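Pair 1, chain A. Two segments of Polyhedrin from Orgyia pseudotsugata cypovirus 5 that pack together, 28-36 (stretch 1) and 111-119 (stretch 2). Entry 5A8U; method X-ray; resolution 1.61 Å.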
# COMPACT_ATOMS: atom_id res chain seq x y z
N SER A 28 -7.57 1.22 21.27
CA SER A 28 -6.20 0.80 21.55
C SER A 28 -5.62 0.17 20.29
O SER A 28 -6.31 0.00 19.29
CB SER A 28 -6.17 -0.22 22.68
OG SER A 28 -6.82 -1.42 22.29
N GLY A 29 -4.34 -0.18 20.35
CA GLY A 29 -3.69 -0.79 19.21
C GLY A 29 -3.61 -2.30 19.25
O GLY A 29 -3.45 -2.90 20.31
N ILE A 30 -3.74 -2.91 18.08
CA ILE A 30 -3.39 -4.31 17.89
C ILE A 30 -2.16 -4.30 16.99
O ILE A 30 -2.04 -3.43 16.12
CB ILE A 30 -4.55 -5.14 17.23
CG1 ILE A 30 -5.07 -4.47 15.95
CG2 ILE A 30 -5.71 -5.36 18.22
CD1 ILE A 30 -6.00 -5.39 15.11
N ASN A 31 -1.22 -5.21 17.25
CA ASN A 31 0.04 -5.25 16.52
C ASN A 31 0.22 -6.59 15.85
O ASN A 31 -0.07 -7.63 16.42
CB ASN A 31 1.23 -5.00 17.46
CG ASN A 31 1.43 -3.54 17.76
OD1 ASN A 31 2.25 -2.87 17.14
ND2 ASN A 31 0.69 -3.03 18.74
N VAL A 32 0.71 -6.55 14.62
CA VAL A 32 1.10 -7.75 13.92
C VAL A 32 2.54 -7.53 13.49
O VAL A 32 2.85 -6.50 12.89
CB VAL A 32 0.21 -8.00 12.70
CG1 VAL A 32 0.67 -9.24 11.95
CG2 VAL A 32 -1.24 -8.18 13.17
N THR A 33 3.41 -8.46 13.84
CA THR A 33 4.81 -8.36 13.48
C THR A 33 5.22 -9.61 12.70
O THR A 33 4.88 -10.75 13.07
CB THR A 33 5.71 -8.17 14.71
OG1 THR A 33 5.22 -7.06 15.47
CG2 THR A 33 7.17 -7.87 14.31
N VAL A 34 5.88 -9.39 11.58
CA VAL A 34 6.51 -10.48 10.86
C VAL A 34 8.00 -10.34 11.04
O VAL A 34 8.58 -9.29 10.75
CB VAL A 34 6.17 -10.43 9.36
CG1 VAL A 34 7.17 -11.28 8.53
CG2 VAL A 34 4.74 -10.85 9.15
N VAL A 35 8.62 -11.39 11.57
CA VAL A 35 10.06 -11.38 11.75
C VAL A 35 10.69 -12.42 10.85
O VAL A 35 10.44 -13.61 11.01
CB VAL A 35 10.47 -11.69 13.19
CG1 VAL A 35 11.98 -11.55 13.35
CG2 VAL A 35 9.79 -10.73 14.15
N LEU A 36 11.49 -11.98 9.89
CA LEU A 36 12.11 -12.90 8.94
C LEU A 36 13.52 -13.22 9.37
O LEU A 36 14.24 -12.33 9.79
CB LEU A 36 12.13 -12.28 7.55
CG LEU A 36 10.71 -12.00 7.04
CD1 LEU A 36 10.75 -11.05 5.87
CD2 LEU A 36 10.05 -13.31 6.64
N GLN A 111 8.89 -15.72 12.23
CA GLN A 111 8.01 -15.69 13.39
C GLN A 111 6.89 -14.69 13.09
O GLN A 111 7.15 -13.56 12.70
CB GLN A 111 8.78 -15.28 14.66
CG GLN A 111 7.92 -15.42 15.90
CD GLN A 111 8.62 -15.01 17.18
OE1 GLN A 111 7.98 -14.91 18.22
NE2 GLN A 111 9.93 -14.77 17.10
N PHE A 112 5.64 -15.12 13.27
CA PHE A 112 4.48 -14.27 13.03
C PHE A 112 3.87 -14.03 14.41
O PHE A 112 3.44 -14.97 15.08
CB PHE A 112 3.51 -15.01 12.09
CG PHE A 112 2.22 -14.26 11.80
CD1 PHE A 112 2.22 -13.15 10.97
CD2 PHE A 112 1.00 -14.71 12.31
CE1 PHE A 112 1.04 -12.47 10.68
CE2 PHE A 112 -0.19 -14.04 12.01
CZ PHE A 112 -0.17 -12.93 11.19
N ILE A 113 3.90 -12.78 14.86
CA ILE A 113 3.48 -12.46 16.22
C ILE A 113 2.28 -11.52 16.19
O ILE A 113 2.31 -10.50 15.52
CB ILE A 113 4.61 -11.76 17.00
CG1 ILE A 113 5.95 -12.45 16.73
CG2 ILE A 113 4.26 -11.71 18.48
CD1 ILE A 113 7.15 -11.67 17.26
N VAL A 114 1.24 -11.86 16.93
CA VAL A 114 0.04 -11.03 16.96
C VAL A 114 -0.22 -10.65 18.41
O VAL A 114 -0.25 -11.51 19.27
CB VAL A 114 -1.18 -11.80 16.42
CG1 VAL A 114 -2.43 -10.91 16.44
CG2 VAL A 114 -0.92 -12.30 14.99
N GLN A 115 -0.38 -9.35 18.69
CA GLN A 115 -0.53 -8.89 20.07
C GLN A 115 -1.67 -7.87 20.24
O GLN A 115 -1.86 -6.99 19.40
CB GLN A 115 0.80 -8.30 20.58
CG GLN A 115 0.70 -7.57 21.92
CD GLN A 115 2.06 -7.13 22.45
OE1 GLN A 115 3.10 -7.61 21.99
NE2 GLN A 115 2.05 -6.21 23.42
N GLY A 116 -2.43 -7.99 21.33
CA GLY A 116 -3.51 -7.05 21.60
C GLY A 116 -4.74 -7.82 22.00
O GLY A 116 -4.65 -9.02 22.22
N SER A 117 -5.89 -7.15 22.07
CA SER A 117 -7.15 -7.85 22.34
C SER A 117 -7.73 -8.28 21.00
O SER A 117 -8.47 -7.52 20.34
CB SER A 117 -8.12 -6.95 23.11
OG SER A 117 -9.32 -7.65 23.40
N VAL A 118 -7.38 -9.49 20.60
CA VAL A 118 -7.57 -9.98 19.24
C VAL A 118 -8.59 -11.12 19.22
O VAL A 118 -8.65 -11.91 20.14
CB VAL A 118 -6.21 -10.45 18.67
CG1 VAL A 118 -6.38 -11.29 17.36
CG2 VAL A 118 -5.28 -9.24 18.49
N ASP A 119 -9.42 -11.15 18.19
CA ASP A 119 -10.27 -12.32 17.94
C ASP A 119 -9.37 -13.43 17.42
O ASP A 119 -9.26 -13.63 16.21
CB ASP A 119 -11.35 -11.94 16.90
CG ASP A 119 -12.38 -13.06 16.66
OD1 ASP A 119 -12.34 -14.08 17.38
OD2 ASP A 119 -13.27 -12.91 15.78
O HOH W 1 -5.39 -4.35 21.78
O HOH W 2 -0.94 -4.41 20.82
O HOH W 3 3.32 -8.06 17.13

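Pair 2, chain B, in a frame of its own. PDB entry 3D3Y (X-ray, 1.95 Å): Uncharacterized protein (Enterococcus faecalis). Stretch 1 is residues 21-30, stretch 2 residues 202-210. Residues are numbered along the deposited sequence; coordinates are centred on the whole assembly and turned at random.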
# COMPACT_ATOMS: atom_id res chain seq x y z
N LYS B 21 -1.00 -6.33 25.47
CA LYS B 21 -2.00 -5.36 25.08
C LYS B 21 -3.25 -6.03 24.48
O LYS B 21 -4.34 -5.46 24.55
CB LYS B 21 -1.38 -4.36 24.09
CG LYS B 21 -2.25 -3.15 23.74
CD LYS B 21 -1.41 -1.98 23.15
CE LYS B 21 -2.32 -0.86 22.57
NZ LYS B 21 -1.69 0.51 22.66
N TYR B 22 -3.07 -7.23 23.94
CA TYR B 22 -4.14 -7.93 23.19
C TYR B 22 -4.48 -9.32 23.71
O TYR B 22 -3.65 -9.98 24.32
CB TYR B 22 -3.75 -8.03 21.71
CG TYR B 22 -3.40 -6.68 21.14
CD1 TYR B 22 -4.39 -5.71 20.90
CD2 TYR B 22 -2.07 -6.35 20.87
CE1 TYR B 22 -4.06 -4.45 20.39
CE2 TYR B 22 -1.73 -5.09 20.37
CZ TYR B 22 -2.72 -4.15 20.14
OH TYR B 22 -2.39 -2.90 19.64
N LYS B 23 -5.71 -9.77 23.42
CA LYS B 23 -6.18 -11.10 23.83
C LYS B 23 -6.00 -12.09 22.67
O LYS B 23 -6.26 -13.28 22.82
CB LYS B 23 -7.65 -11.03 24.25
CG LYS B 23 -7.93 -10.12 25.43
CD LYS B 23 -9.40 -10.19 25.82
CE LYS B 23 -9.74 -9.12 26.80
NZ LYS B 23 -9.16 -9.40 28.15
N THR B 24 -5.60 -11.57 21.52
CA THR B 24 -5.32 -12.41 20.37
C THR B 24 -3.87 -12.24 19.95
O THR B 24 -3.18 -11.33 20.43
CB THR B 24 -6.17 -12.04 19.15
OG1 THR B 24 -5.88 -10.68 18.77
CG2 THR B 24 -7.68 -12.22 19.45
N VAL B 25 -3.46 -13.10 19.01
CA VAL B 25 -2.10 -13.13 18.48
C VAL B 25 -2.21 -12.92 16.97
O VAL B 25 -2.98 -13.61 16.30
CB VAL B 25 -1.43 -14.46 18.78
CG1 VAL B 25 -0.03 -14.50 18.15
CG2 VAL B 25 -1.32 -14.66 20.31
N ARG B 26 -1.51 -11.91 16.46
CA ARG B 26 -1.52 -11.65 15.04
C ARG B 26 -0.27 -12.27 14.48
O ARG B 26 0.81 -12.20 15.10
CB ARG B 26 -1.45 -10.16 14.78
CG ARG B 26 -2.45 -9.37 15.55
CD ARG B 26 -3.58 -8.99 14.66
NE ARG B 26 -4.65 -8.36 15.43
CZ ARG B 26 -5.89 -8.22 14.97
NH1 ARG B 26 -6.17 -8.65 13.73
NH2 ARG B 26 -6.82 -7.65 15.73
N LEU B 27 -0.41 -12.86 13.30
CA LEU B 27 0.70 -13.41 12.54
C LEU B 27 0.69 -12.81 11.15
O LEU B 27 -0.38 -12.62 10.53
CB LEU B 27 0.57 -14.93 12.41
CG LEU B 27 0.61 -15.81 13.66
CD1 LEU B 27 -0.79 -15.94 14.23
CD2 LEU B 27 1.14 -17.17 13.27
N LEU B 28 1.90 -12.51 10.66
CA LEU B 28 2.08 -11.96 9.32
C LEU B 28 3.27 -12.65 8.70
O LEU B 28 4.36 -12.66 9.29
CB LEU B 28 2.30 -10.45 9.37
CG LEU B 28 2.77 -9.75 8.09
CD1 LEU B 28 1.68 -9.77 6.96
CD2 LEU B 28 3.20 -8.33 8.47
N VAL B 29 3.04 -13.27 7.54
CA VAL B 29 4.14 -13.74 6.72
C VAL B 29 4.22 -12.83 5.49
O VAL B 29 3.26 -12.78 4.68
CB VAL B 29 3.96 -15.19 6.30
CG1 VAL B 29 5.23 -15.71 5.60
CG2 VAL B 29 3.61 -16.06 7.53
N ARG B 30 5.33 -12.10 5.37
CA ARG B 30 5.45 -11.13 4.27
C ARG B 30 6.58 -11.51 3.30
O ARG B 30 7.77 -11.58 3.70
CB ARG B 30 5.56 -9.70 4.80
CG ARG B 30 5.72 -8.64 3.69
CD ARG B 30 5.40 -7.20 4.15
NE ARG B 30 3.97 -7.00 4.42
CZ ARG B 30 3.48 -6.07 5.24
NH1 ARG B 30 4.28 -5.23 5.90
NH2 ARG B 30 2.15 -5.98 5.38
N ASP B 202 9.72 -12.34 5.83
CA ASP B 202 9.77 -11.93 7.23
C ASP B 202 8.45 -12.31 7.90
O ASP B 202 7.37 -12.13 7.33
CB ASP B 202 10.09 -10.43 7.37
CG ASP B 202 11.54 -10.13 7.05
OD1 ASP B 202 12.39 -10.23 7.96
OD2 ASP B 202 11.83 -9.83 5.88
N ILE B 203 8.56 -12.90 9.08
CA ILE B 203 7.41 -13.44 9.79
C ILE B 203 7.35 -12.69 11.09
O ILE B 203 8.37 -12.56 11.80
CB ILE B 203 7.57 -14.94 10.06
CG1 ILE B 203 7.70 -15.68 8.72
CG2 ILE B 203 6.39 -15.47 10.88
CD1 ILE B 203 8.02 -17.17 8.86
N PHE B 204 6.16 -12.15 11.36
CA PHE B 204 5.92 -11.38 12.57
C PHE B 204 4.85 -12.03 13.43
O PHE B 204 3.82 -12.53 12.92
CB PHE B 204 5.49 -9.96 12.21
CG PHE B 204 6.59 -9.13 11.64
CD1 PHE B 204 7.24 -8.19 12.42
CD2 PHE B 204 6.98 -9.30 10.31
CE1 PHE B 204 8.28 -7.44 11.89
CE2 PHE B 204 8.02 -8.54 9.78
CZ PHE B 204 8.65 -7.61 10.56
N VAL B 205 5.09 -12.02 14.74
CA VAL B 205 4.13 -12.50 15.71
C VAL B 205 4.01 -11.44 16.78
O VAL B 205 5.00 -11.12 17.45
CB VAL B 205 4.57 -13.86 16.35
CG1 VAL B 205 3.49 -14.33 17.32
CG2 VAL B 205 4.79 -14.89 15.26
N LEU B 206 2.81 -10.88 16.90
CA LEU B 206 2.52 -9.84 17.87
C LEU B 206 1.45 -10.35 18.83
O LEU B 206 0.30 -10.64 18.41
CB LEU B 206 2.05 -8.56 17.17
CG LEU B 206 1.41 -7.48 18.06
CD1 LEU B 206 2.49 -6.67 18.71
CD2 LEU B 206 0.51 -6.58 17.27
N GLY B 207 1.80 -10.44 20.11
CA GLY B 207 0.84 -10.90 21.12
C GLY B 207 1.56 -11.34 22.38
O GLY B 207 2.79 -11.16 22.50
N ASP B 208 0.80 -11.92 23.32
CA ASP B 208 1.36 -12.40 24.58
C ASP B 208 1.98 -13.76 24.31
O ASP B 208 1.39 -14.80 24.60
CB ASP B 208 0.29 -12.48 25.67
CG ASP B 208 0.86 -12.85 27.04
OD1 ASP B 208 2.10 -12.97 27.21
OD2 ASP B 208 0.05 -13.00 27.97
N VAL B 209 3.16 -13.73 23.72
CA VAL B 209 3.89 -14.91 23.31
C VAL B 209 5.35 -14.76 23.75
O VAL B 209 5.81 -13.65 24.04
CB VAL B 209 3.87 -15.10 21.77
CG1 VAL B 209 2.46 -15.45 21.29
CG2 VAL B 209 4.38 -13.84 21.07
N ASN B 210 6.08 -15.87 23.76
CA ASN B 210 7.54 -15.85 23.96
C ASN B 210 8.32 -16.48 22.81
O ASN B 210 7.87 -17.47 22.19
CB ASN B 210 7.90 -16.53 25.27
CG ASN B 210 7.71 -18.02 25.20
OD1 ASN B 210 8.67 -18.78 25.07
ND2 ASN B 210 6.46 -18.46 25.26
O HOH W 4 -2.11 -12.40 22.84
O HOH W 5 -2.12 -9.48 19.13
O HOH W 6 9.64 -9.39 3.96

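The sharpest difference lies at one matched position of the second strand: pair 1 places an aromatic ring, Phe112(A), where pair 2 has the branched Ile203(B). The ring of Phe112(A) reaches along its face of the sheet to two residues of the partner strand, with CE1 3.5 Å from Val32(A) CG1 and CD1 3.9 Å from Val34(A) CG2, the latter at the ring edge. Ile203(B) meets Val29(B), the match of Val34(A), with 4.0 Å between Ile203(B) CG1 and Val29(B) CG1. On this same face pair 2 makes a different close contact, Val25(B) CG1 to Val205(B) CG1 at 3.6 Å.

The frame beneath is common. In each pair two antiparallel strands run at 172° between their N-to-C directions, and 14 central residues superpose with an RMSD of 0.7 Å. Six backbone hydrogen bonds join each pair, two per hydrogen-bonded residue pair: Asn31(A)–Gln115(A), Thr33(A)–Ile113(A) and Val35(A)–Gln111(A) in pair 1, matched by Arg26(B)–Leu206(B), Leu28(B)–Phe204(B) and Arg30(B)–Asp202(B) in pair 2. Thr33(A) N to Ile113(A) O spans 2.9 Å; its counterpart, Leu28(B) N to Phe204(B) O, spans 3.0 Å.

The face carrying these residues is filled differently. Thr33(A) beside Ile113(A) becomes Leu28(B) beside Phe204(B), whose CB atoms lie 4.3 Å apart. Val35(A) CG2 also touches Ile113(A) CD1 at 4.2 Å, whereas the matching Arg30(B) sends its end away from the other strand. Gln115(A) and Leu206(B) occupy nearly the same space; in pair 2, Leu206(B) CD2 packs against Tyr22(B) CE2 at 4.1 Å.

The second stretches share a matched glycine, Gly116(A) just after its strand and Gly207(B) as the last residue of its strand. Its backbone angles alone call for glycine, and a CB would also clash, 3.0 Å from Ile30(A) CG2 or 2.9 Å from Val25(B) CG2. Two residues later a valine closes over the same methyl: Ile30(A) CG2 to Val118(A) CG2 is 3.9 Å, Val25(B) CG2 to Val209(B) CG1 4.0 Å.

Water bridges the backbones here in both pairs. Water 1 donates to Gly29(A) O (2.8 Å from the water O) and accepts from Ser117(A) N (2.9 Å from it); water 4 accepts from the matching Asp208(B) N, 3.0 Å from its O. In pair 1, water 3 lies 2.7 Å by its O from Thr33(A) OG1 and donates to Ile113(A) O, 3.1 Å away, a link that the apolar side chain of Leu28(B) cannot make.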